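Local structure of predicted protein (4MEA) at residues 17-22 and 199-204; 206-211 and 224-229. The protein hydrolyses epoxides as a secreted Cif-type virulence factor built on the alpha/beta hydrolase fold. All coordinates share one frame; numbering follows the deposited sequence. Where two conformers were deposited one is given.

How the contacts relate
Both contacts are buried and use helix 200-211, contact 1 through its N-terminal end and contact 2 through its later turns. Contact 1 joins this helix to helix 13-25 and lies farther out, its centre about 21 Å from that of the chain; contact 2 joins it to helix 220-227, with the centre of contact 2 about 14 Å from that of the chain. Chemistry follows place: contact 1 mixes an aromatic ring and a thioether with an amide and the amide's neighbouring proline, whereas contact 2 is wholly aliphatic. The two centres are about 9 Å apart, and Ile227 connects them: the residue that meets Ile208 in contact 2 also packs on Phe20, Asn201 and Phe204 of contact 1.

Contact 1 of 2, residues 17-22 and 199-204; sequences QQMFNK and DPNLFF
The amide nitrogen ND2 of Asn201 is held by a hydrogen bond to Ser16 OG, just ahead of 17-22, and lies 4.1 Å from Met19 SD. The sulfur contact is packing and no bond; the two side chains cross at about a right angle, and Met19 extends its sulfur anti to CA (chi2 -178°). Asparagine suits the spot because it can offer a buried polar group to the serine while its CB stays apolar. That CB is 3.9 Å from Phe20 CZ, the ring and the amide being turned 64° apart. Phe20 also meets the backbone: Asn201 N lies in the plane of the ring at its edge, 4.0 Å from Phe20 CZ. Beside this, Phe20 CE2 rests 4.3 Å from Pro200 CB, an oblique apolar contact. Phe20 thus reaches the first turn of helix 200-211 with CZ and CE2, and Ile227 packs against the ring as well.

Helix 200-211 belongs to the helical cap inserted in the alpha/beta hydrolase fold between strands 151-157 and 267-272, and helix 13-25, ahead of the first strand of the main sheet, packs on it. The axes of 17-22 and 200-204 run at 91° and come no closer than 11.6 Å, so the long side chains of Met19 and Phe20 supply most of the reach.

Each helix has its own polar fittings. Asp199 is the N-cap of helix 200-211, its OD1 accepting from Leu202 N at 3.1 Å from above the carboxylate plane, and proline fits the first turn, where no backbone N-H is needed. On the other helix Gln17 NE2 donates to Asn21 OD1 at 2.8 Å. Leu202 and Phe203 face the second subunit, packing there on Lys194 and Gln195 of that chain.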
ATOM      1  N   GLN A  17      -0.697  -2.429  25.101  1.00 10.37           N
ATOM      2  CA  GLN A  17      -0.084  -1.254  25.712  1.00  9.10           C
ATOM      3  C   GLN A  17       0.591  -1.609  27.052  1.00 12.41           C
ATOM      4  O   GLN A  17       1.652  -1.073  27.385  1.00 14.99           O
ATOM      5  CB  GLN A  17      -1.114  -0.136  25.898  1.00 10.87           C
ATOM      6  CG  GLN A  17      -0.528   1.179  26.440  1.00 10.38           C
ATOM      7  CD  GLN A  17       0.618   1.704  25.585  1.00 14.35           C
ATOM      8  OE1 GLN A  17       0.473   1.891  24.381  1.00 12.65           O
ATOM      9  NE2 GLN A  17       1.768   1.929  26.210  1.00 17.25           N
ATOM     10  N   GLN A  18      -0.015  -2.523  27.805  1.00 10.68           N
ATOM     11  CA  GLN A  18       0.570  -2.990  29.070  1.00 16.13           C
ATOM     12  C   GLN A  18       1.859  -3.772  28.815  1.00 14.33           C
ATOM     13  O   GLN A  18       2.812  -3.687  29.593  1.00 10.48           O
ATOM     14  CB  GLN A  18      -0.430  -3.849  29.859  1.00 17.36           C
ATOM     15  CG  GLN A  18      -1.676  -3.111  30.326  1.00 27.09           C
ATOM     16  CD  GLN A  18      -2.811  -4.059  30.692  1.00 51.86           C
ATOM     17  OE1 GLN A  18      -2.592  -5.243  30.957  1.00 53.53           O
ATOM     18  NE2 GLN A  18      -4.036  -3.541  30.691  1.00 63.46           N
ATOM     19  N   MET A  19       1.883  -4.538  27.728  1.00  8.80           N
ATOM     20  CA  MET A  19       3.118  -5.179  27.271  1.00 10.09           C
ATOM     21  C   MET A  19       4.204  -4.126  27.005  1.00 13.41           C
ATOM     22  O   MET A  19       5.342  -4.271  27.458  1.00 14.98           O
ATOM     23  CB  MET A  19       2.875  -6.014  26.000  1.00  6.48           C
ATOM     24  CG  MET A  19       1.880  -7.165  26.166  1.00 15.74           C
ATOM     25  SD  MET A  19       1.663  -8.165  24.652  1.00 23.31           S
ATOM     26  CE  MET A  19       3.112  -9.222  24.706  1.00 35.12           C
ATOM     27  N   PHE A  20       3.847  -3.075  26.267  1.00  8.63           N
ATOM     28  CA  PHE A  20       4.788  -2.007  25.941  1.00 11.34           C
ATOM     29  C   PHE A  20       5.289  -1.337  27.221  1.00 11.63           C
ATOM     30  O   PHE A  20       6.478  -1.044  27.352  1.00 10.88           O
ATOM     31  CB  PHE A  20       4.145  -0.943  25.033  1.00  9.23           C
ATOM     32  CG  PHE A  20       3.624  -1.474  23.713  1.00 10.73           C
ATOM     33  CD1 PHE A  20       4.178  -2.600  23.125  1.00  8.24           C
ATOM     34  CD2 PHE A  20       2.572  -0.833  23.064  1.00 11.05           C
ATOM     35  CE1 PHE A  20       3.702  -3.078  21.909  1.00 12.42           C
ATOM     36  CE2 PHE A  20       2.079  -1.309  21.841  1.00  8.78           C
ATOM     37  CZ  PHE A  20       2.647  -2.431  21.267  1.00 11.11           C
ATOM     38  N   ASN A  21       4.379  -1.089  28.158  1.00  8.14           N
ATOM     39  CA  ASN A  21       4.737  -0.445  29.423  1.00 11.78           C
ATOM     40  C   ASN A  21       5.696  -1.289  30.238  1.00 14.29           C
ATOM     41  O   ASN A  21       6.587  -0.765  30.914  1.00 13.79           O
ATOM     42  CB  ASN A  21       3.500  -0.176  30.271  1.00  9.63           C
ATOM     43  CG  ASN A  21       2.592   0.868  29.673  1.00 14.50           C
ATOM     44  OD1 ASN A  21       2.973   1.604  28.763  1.00 15.19           O
ATOM     45  ND2 ASN A  21       1.375   0.947  30.199  1.00 16.68           N
ATOM     46  N   LYS A  22       5.486  -2.601  30.198  1.00 10.76           N
ATOM     47  CA  LYS A  22       6.363  -3.538  30.881  1.00 14.45           C
ATOM     48  C   LYS A  22       7.763  -3.548  30.265  1.00 17.24           C
ATOM     49  O   LYS A  22       8.768  -3.617  30.981  1.00 15.83           O
ATOM     50  CB  LYS A  22       5.762  -4.947  30.857  1.00 22.04           C
ATOM     51  CG  LYS A  22       6.675  -6.034  31.406  1.00 37.72           C
ATOM     52  CD  LYS A  22       6.027  -7.409  31.309  1.00 49.69           C
ATOM     53  CE  LYS A  22       6.957  -8.505  31.809  1.00 56.61           C
ATOM     54  NZ  LYS A  22       6.335  -9.853  31.668  1.00 60.47           N
ATOM     55  N   ASP A 199      -3.385   0.649  17.011  1.00 13.79           N
ATOM     56  CA  ASP A 199      -3.040  -0.714  17.420  1.00 14.13           C
ATOM     57  C   ASP A 199      -1.709  -1.111  16.794  1.00 10.05           C
ATOM     58  O   ASP A 199      -1.681  -1.812  15.787  1.00 10.98           O
ATOM     59  CB  ASP A 199      -4.141  -1.695  17.000  1.00  9.71           C
ATOM     60  CG  ASP A 199      -4.027  -3.044  17.698  1.00 10.03           C
ATOM     61  OD1 ASP A 199      -2.943  -3.362  18.229  1.00 12.54           O
ATOM     62  OD2 ASP A 199      -5.027  -3.795  17.699  1.00 12.84           O
ATOM     63  N   PRO A 200      -0.595  -0.634  17.376  1.00 11.26           N
ATOM     64  CA  PRO A 200       0.728  -0.913  16.798  1.00 10.67           C
ATOM     65  C   PRO A 200       1.063  -2.401  16.832  1.00  9.03           C
ATOM     66  O   PRO A 200       1.684  -2.902  15.901  1.00  7.65           O
ATOM     67  CB  PRO A 200       1.690  -0.133  17.707  1.00 11.33           C
ATOM     68  CG  PRO A 200       0.835   0.931  18.356  1.00 11.30           C
ATOM     69  CD  PRO A 200      -0.522   0.291  18.523  1.00  9.72           C
ATOM     70  N   ASN A 201       0.672  -3.096  17.895  1.00  9.98           N
ATOM     71  CA  ASN A 201       0.949  -4.531  17.981  1.00  9.27           C
ATOM     72  C   ASN A 201       0.308  -5.307  16.818  1.00  9.45           C
ATOM     73  O   ASN A 201       0.925  -6.208  16.243  1.00  8.76           O
ATOM     74  CB  ASN A 201       0.507  -5.099  19.341  1.00  5.52           C
ATOM     75  CG  ASN A 201       1.252  -6.372  19.713  1.00  8.35           C
ATOM     76  OD1 ASN A 201       2.203  -6.763  19.038  1.00 11.42           O
ATOM     77  ND2 ASN A 201       0.819  -7.024  20.785  1.00  7.94           N
ATOM     78  N   LEU A 202      -0.919  -4.941  16.465  1.00  8.58           N
ATOM     79  CA  LEU A 202      -1.624  -5.594  15.363  1.00  7.67           C
ATOM     80  C   LEU A 202      -0.873  -5.409  14.052  1.00 10.78           C
ATOM     81  O   LEU A 202      -0.567  -6.386  13.355  1.00 11.33           O
ATOM     82  CB  LEU A 202      -3.057  -5.046  15.232  1.00  7.20           C
ATOM     83  CG  LEU A 202      -3.867  -5.429  13.988  1.00  6.79           C
ATOM     84  CD1 LEU A 202      -4.094  -6.938  13.940  1.00  7.77           C
ATOM     85  CD2 LEU A 202      -5.209  -4.686  13.967  1.00  6.57           C
ATOM     86  N   PHE A 203      -0.577  -4.157  13.705  1.00  8.43           N
ATOM     87  CA  PHE A 203       0.104  -3.888  12.437  1.00 12.28           C
ATOM     88  C   PHE A 203       1.502  -4.496  12.357  1.00 10.01           C
ATOM     89  O   PHE A 203       1.823  -5.198  11.397  1.00  6.80           O
ATOM     90  CB  PHE A 203       0.198  -2.387  12.115  1.00  7.81           C
ATOM     91  CG  PHE A 203       0.901  -2.112  10.796  1.00  7.28           C
ATOM     92  CD1 PHE A 203       0.195  -2.152   9.604  1.00  6.90           C
ATOM     93  CD2 PHE A 203       2.274  -1.876  10.752  1.00  4.78           C
ATOM     94  CE1 PHE A 203       0.829  -1.936   8.393  1.00  7.83           C
ATOM     95  CE2 PHE A 203       2.917  -1.649   9.540  1.00  7.45           C
ATOM     96  CZ  PHE A 203       2.192  -1.679   8.358  1.00  9.37           C
ATOM     97  N   PHE A 204       2.343  -4.201  13.346  1.00  6.79           N
ATOM     98  CA  PHE A 204       3.728  -4.662  13.307  1.00 10.82           C
ATOM     99  C   PHE A 204       3.904  -6.171  13.486  1.00  6.15           C
ATOM    100  O   PHE A 204       4.802  -6.765  12.880  1.00  7.96           O
ATOM    101  CB  PHE A 204       4.586  -3.899  14.319  1.00  9.78           C
ATOM    102  CG  PHE A 204       4.962  -2.505  13.869  1.00 10.53           C
ATOM    103  CD1 PHE A 204       5.992  -2.310  12.955  1.00 11.69           C
ATOM    104  CD2 PHE A 204       4.290  -1.400  14.359  1.00  3.79           C
ATOM    105  CE1 PHE A 204       6.347  -1.024  12.531  1.00 11.83           C
ATOM    106  CE2 PHE A 204       4.641  -0.110  13.947  1.00  8.97           C
ATOM    107  CZ  PHE A 204       5.671   0.075  13.038  1.00 12.13           C
TER

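Contact 2 of 2, residues 206-211 and 224-229; sequences YFIKTY and AELIEP
This is an aliphatic helix-to-helix contact inside the cap of the alpha/beta hydrolase fold, between the later turns of helix 200-211 and the end of helix 220-227, which follows it after a short connection. One methyl group carries it. Ile208 CD1 is 4.2 Å from Leu226 CB, and Ile208 CD1 also lies 4.2 Å from Ile227 CG1, so the tip of one branched side chain touches the base of Leu226 and the longer branch of Ile227. Ile208 leaves its backbone toward 224-229, and with CD1 anti to CA (chi2 167°) the branch is extended. The backbones can therefore stay well apart, with Ile208 CA and Leu226 CA, the nearest such pair, separated by 9.2 Å. Phe218, in the connection, packs against Ile208 as well, while Ile227 also packs on Pro200, Asn201, Phe204 and Ser205 nearer the start of helix 200-211.

On another side of that helix, Thr210 OG1 donates to Tyr206 O at 2.9 Å. The same oxygen accepts from Thr210 N, at 2.9 Å from Tyr206 O and from the opposite face of the carbonyl plane, so threonine satisfies its hydroxyl without leaving its own helix. The ring of Tyr206 meets Phe188 of the second subunit edge-to-face.

About 103 Å² is buried, counting both sides. Leucine and isoleucine suit this interface, where no polar partner crosses. No hydrogen bond or charge pair joins the two segments, so their attraction rests mainly on dispersion and the exclusion of water, forces that depend on close fit and little on direction.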
ATOM      1  N   TYR A 206       2.011  -8.443  12.312  1.00  7.42           N
ATOM      2  CA  TYR A 206       1.761  -8.993  10.982  1.00  7.32           C
ATOM      3  C   TYR A 206       2.862  -8.568  10.000  1.00  7.64           C
ATOM      4  O   TYR A 206       3.433  -9.396   9.288  1.00  8.31           O
ATOM      5  CB  TYR A 206       0.370  -8.586  10.466  1.00  6.34           C
ATOM      6  CG  TYR A 206       0.008  -9.303   9.188  1.00  6.79           C
ATOM      7  CD1 TYR A 206      -0.558 -10.572   9.221  1.00  9.43           C
ATOM      8  CD2 TYR A 206       0.271  -8.725   7.950  1.00  9.34           C
ATOM      9  CE1 TYR A 206      -0.866 -11.243   8.055  1.00 12.67           C
ATOM     10  CE2 TYR A 206      -0.032  -9.383   6.782  1.00  7.94           C
ATOM     11  CZ  TYR A 206      -0.598 -10.644   6.840  1.00 10.06           C
ATOM     12  OH  TYR A 206      -0.899 -11.297   5.664  1.00 15.61           O
ATOM     13  N   PHE A 207       3.172  -7.275   9.980  1.00  5.91           N
ATOM     14  CA  PHE A 207       4.218  -6.737   9.111  1.00  5.32           C
ATOM     15  C   PHE A 207       5.579  -7.425   9.331  1.00  9.53           C
ATOM     16  O   PHE A 207       6.210  -7.897   8.379  1.00  9.49           O
ATOM     17  CB  PHE A 207       4.353  -5.226   9.352  1.00  7.88           C
ATOM     18  CG  PHE A 207       5.344  -4.542   8.449  1.00 10.66           C
ATOM     19  CD1 PHE A 207       4.929  -3.939   7.270  1.00 11.65           C
ATOM     20  CD2 PHE A 207       6.687  -4.474   8.797  1.00  7.65           C
ATOM     21  CE1 PHE A 207       5.846  -3.295   6.440  1.00 10.95           C
ATOM     22  CE2 PHE A 207       7.612  -3.833   7.985  1.00  5.81           C
ATOM     23  CZ  PHE A 207       7.192  -3.241   6.799  1.00 12.00           C
ATOM     24  N   ILE A 208       6.029  -7.478  10.584  1.00  5.90           N
ATOM     25  CA  ILE A 208       7.321  -8.103  10.908  1.00  7.15           C
ATOM     26  C   ILE A 208       7.356  -9.603  10.547  1.00 12.02           C
ATOM     27  O   ILE A 208       8.307 -10.074   9.916  1.00  8.64           O
ATOM     28  CB  ILE A 208       7.697  -7.895  12.402  1.00  8.58           C
ATOM     29  CG1 ILE A 208       8.051  -6.430  12.669  1.00  5.61           C
ATOM     30  CG2 ILE A 208       8.850  -8.806  12.813  1.00 12.24           C
ATOM     31  CD1 ILE A 208       8.114  -6.091  14.158  1.00  6.00           C
ATOM     32  N   LYS A 209       6.332 -10.354  10.939  1.00  7.37           N
ATOM     33  CA  LYS A 209       6.296 -11.778  10.586  1.00  6.92           C
ATOM     34  C   LYS A 209       6.258 -11.997   9.061  1.00  9.41           C
ATOM     35  O   LYS A 209       6.907 -12.904   8.549  1.00 12.50           O
ATOM     36  CB  LYS A 209       5.142 -12.497  11.278  1.00  4.23           C
ATOM     37  CG  LYS A 209       5.465 -12.946  12.697  1.00 12.08           C
ATOM     38  CD  LYS A 209       4.284 -13.687  13.273  1.00 20.82           C
ATOM     39  CE  LYS A 209       4.634 -14.395  14.556  1.00 27.15           C
ATOM     40  NZ  LYS A 209       3.438 -15.114  15.068  1.00 31.32           N
ATOM     41  N   THR A 210       5.532 -11.144   8.340  1.00  8.19           N
ATOM     42  CA  THR A 210       5.438 -11.257   6.881  1.00  7.29           C
ATOM     43  C   THR A 210       6.803 -11.212   6.208  1.00  9.77           C
ATOM     44  O   THR A 210       7.092 -11.988   5.301  1.00 11.14           O
ATOM     45  CB  THR A 210       4.552 -10.125   6.282  1.00  6.59           C
ATOM     46  OG1 THR A 210       3.185 -10.376   6.615  1.00  7.55           O
ATOM     47  CG2 THR A 210       4.672 -10.085   4.756  1.00 10.18           C
ATOM     48  N   TYR A 211       7.641 -10.291   6.659  1.00 10.45           N
ATOM     49  CA  TYR A 211       8.916 -10.137   5.980  0.56 12.65           C
ATOM     50  C   TYR A 211      10.004 -11.019   6.589  1.00 11.77           C
ATOM     51  O   TYR A 211      11.115 -11.083   6.064  1.00 14.53           O
ATOM     52  CB  TYR A 211       9.290  -8.659   5.857  0.56 17.12           C
ATOM     53  CG  TYR A 211       8.167  -7.881   5.203  0.56 13.95           C
ATOM     54  CD1 TYR A 211       7.879  -8.041   3.852  0.56 20.49           C
ATOM     55  CD2 TYR A 211       7.370  -7.026   5.941  0.56 17.56           C
ATOM     56  CE1 TYR A 211       6.836  -7.348   3.253  0.56 19.63           C
ATOM     57  CE2 TYR A 211       6.326  -6.332   5.353  0.56 13.78           C
ATOM     58  CZ  TYR A 211       6.067  -6.496   4.017  0.56 18.62           C
ATOM     59  OH  TYR A 211       5.036  -5.797   3.448  0.56 19.87           O
ATOM     60  N   ALA A 224       6.683  -7.502  21.260  1.00 10.57           N
ATOM     61  CA  ALA A 224       6.424  -6.368  22.145  1.00  9.34           C
ATOM     62  C   ALA A 224       7.664  -5.473  22.292  1.00 11.12           C
ATOM     63  O   ALA A 224       7.559  -4.241  22.297  1.00  8.59           O
ATOM     64  CB  ALA A 224       5.933  -6.851  23.522  1.00  8.02           C
ATOM     65  N   GLU A 225       8.835  -6.096  22.387  1.00  8.77           N
ATOM     66  CA  GLU A 225      10.103  -5.356  22.489  1.00 11.32           C
ATOM     67  C   GLU A 225      10.453  -4.593  21.211  1.00 14.84           C
ATOM     68  O   GLU A 225      10.969  -3.474  21.274  1.00 11.82           O
ATOM     69  CB  GLU A 225      11.247  -6.304  22.845  1.00  7.64           C
ATOM     70  CG  GLU A 225      11.106  -6.920  24.208  1.00 11.42           C
ATOM     71  CD  GLU A 225      12.258  -7.839  24.544  1.00 23.58           C
ATOM     72  OE1 GLU A 225      13.234  -7.880  23.764  1.00 27.81           O
ATOM     73  OE2 GLU A 225      12.185  -8.512  25.591  1.00 27.49           O
ATOM     74  N   LEU A 226      10.181  -5.206  20.061  1.00  9.57           N
ATOM     75  CA  LEU A 226      10.419  -4.562  18.769  1.00  8.70           C
ATOM     76  C   LEU A 226       9.410  -3.454  18.462  1.00  6.91           C
ATOM     77  O   LEU A 226       9.727  -2.486  17.770  1.00 11.65           O
ATOM     78  CB  LEU A 226      10.399  -5.598  17.639  1.00  7.60           C
ATOM     79  CG  LEU A 226      11.555  -6.594  17.722  1.00 14.03           C
ATOM     80  CD1 LEU A 226      11.412  -7.693  16.681  1.00  9.57           C
ATOM     81  CD2 LEU A 226      12.867  -5.840  17.550  1.00 15.17           C
ATOM     82  N   ILE A 227       8.196  -3.596  18.980  1.00  6.18           N
ATOM     83  CA  ILE A 227       7.115  -2.682  18.622  1.00  8.01           C
ATOM     84  C   ILE A 227       6.985  -1.494  19.574  1.00 11.45           C
ATOM     85  O   ILE A 227       6.596  -0.398  19.162  1.00 10.88           O
ATOM     86  CB  ILE A 227       5.780  -3.440  18.473  1.00 10.31           C
ATOM     87  CG1 ILE A 227       5.916  -4.468  17.344  1.00  9.18           C
ATOM     88  CG2 ILE A 227       4.643  -2.465  18.200  1.00  7.28           C
ATOM     89  CD1 ILE A 227       4.766  -5.482  17.245  1.00  5.82           C
ATOM     90  N   GLU A 228       7.340  -1.700  20.842  1.00  6.58           N
ATOM     91  CA  GLU A 228       7.297  -0.616  21.819  1.00  9.53           C
ATOM     92  C   GLU A 228       7.940   0.675  21.308  1.00  9.58           C
ATOM     93  O   GLU A 228       7.420   1.767  21.575  1.00  8.46           O
ATOM     94  CB  GLU A 228       7.912  -1.046  23.164  1.00 11.72           C
ATOM     95  CG  GLU A 228       7.886   0.039  24.249  1.00  9.21           C
ATOM     96  CD  GLU A 228       9.133   0.911  24.266  1.00 12.02           C
ATOM     97  OE1 GLU A 228      10.130   0.560  23.595  1.00 11.31           O
ATOM     98  OE2 GLU A 228       9.117   1.953  24.964  1.00 12.31           O
ATOM     99  N   PRO A 229       9.063   0.569  20.566  1.00  6.14           N
ATOM    100  CA  PRO A 229       9.707   1.805  20.093  1.00 10.04           C
ATOM    101  C   PRO A 229       8.902   2.534  19.017  1.00 16.09           C
ATOM    102  O   PRO A 229       9.197   3.693  18.709  1.00  8.35           O
ATOM    103  CB  PRO A 229      11.041   1.311  19.514  1.00 13.63           C
ATOM    104  CG  PRO A 229      11.290   0.002  20.198  1.00 13.94           C
ATOM    105  CD  PRO A 229       9.915  -0.609  20.328  1.00 10.41           C
TER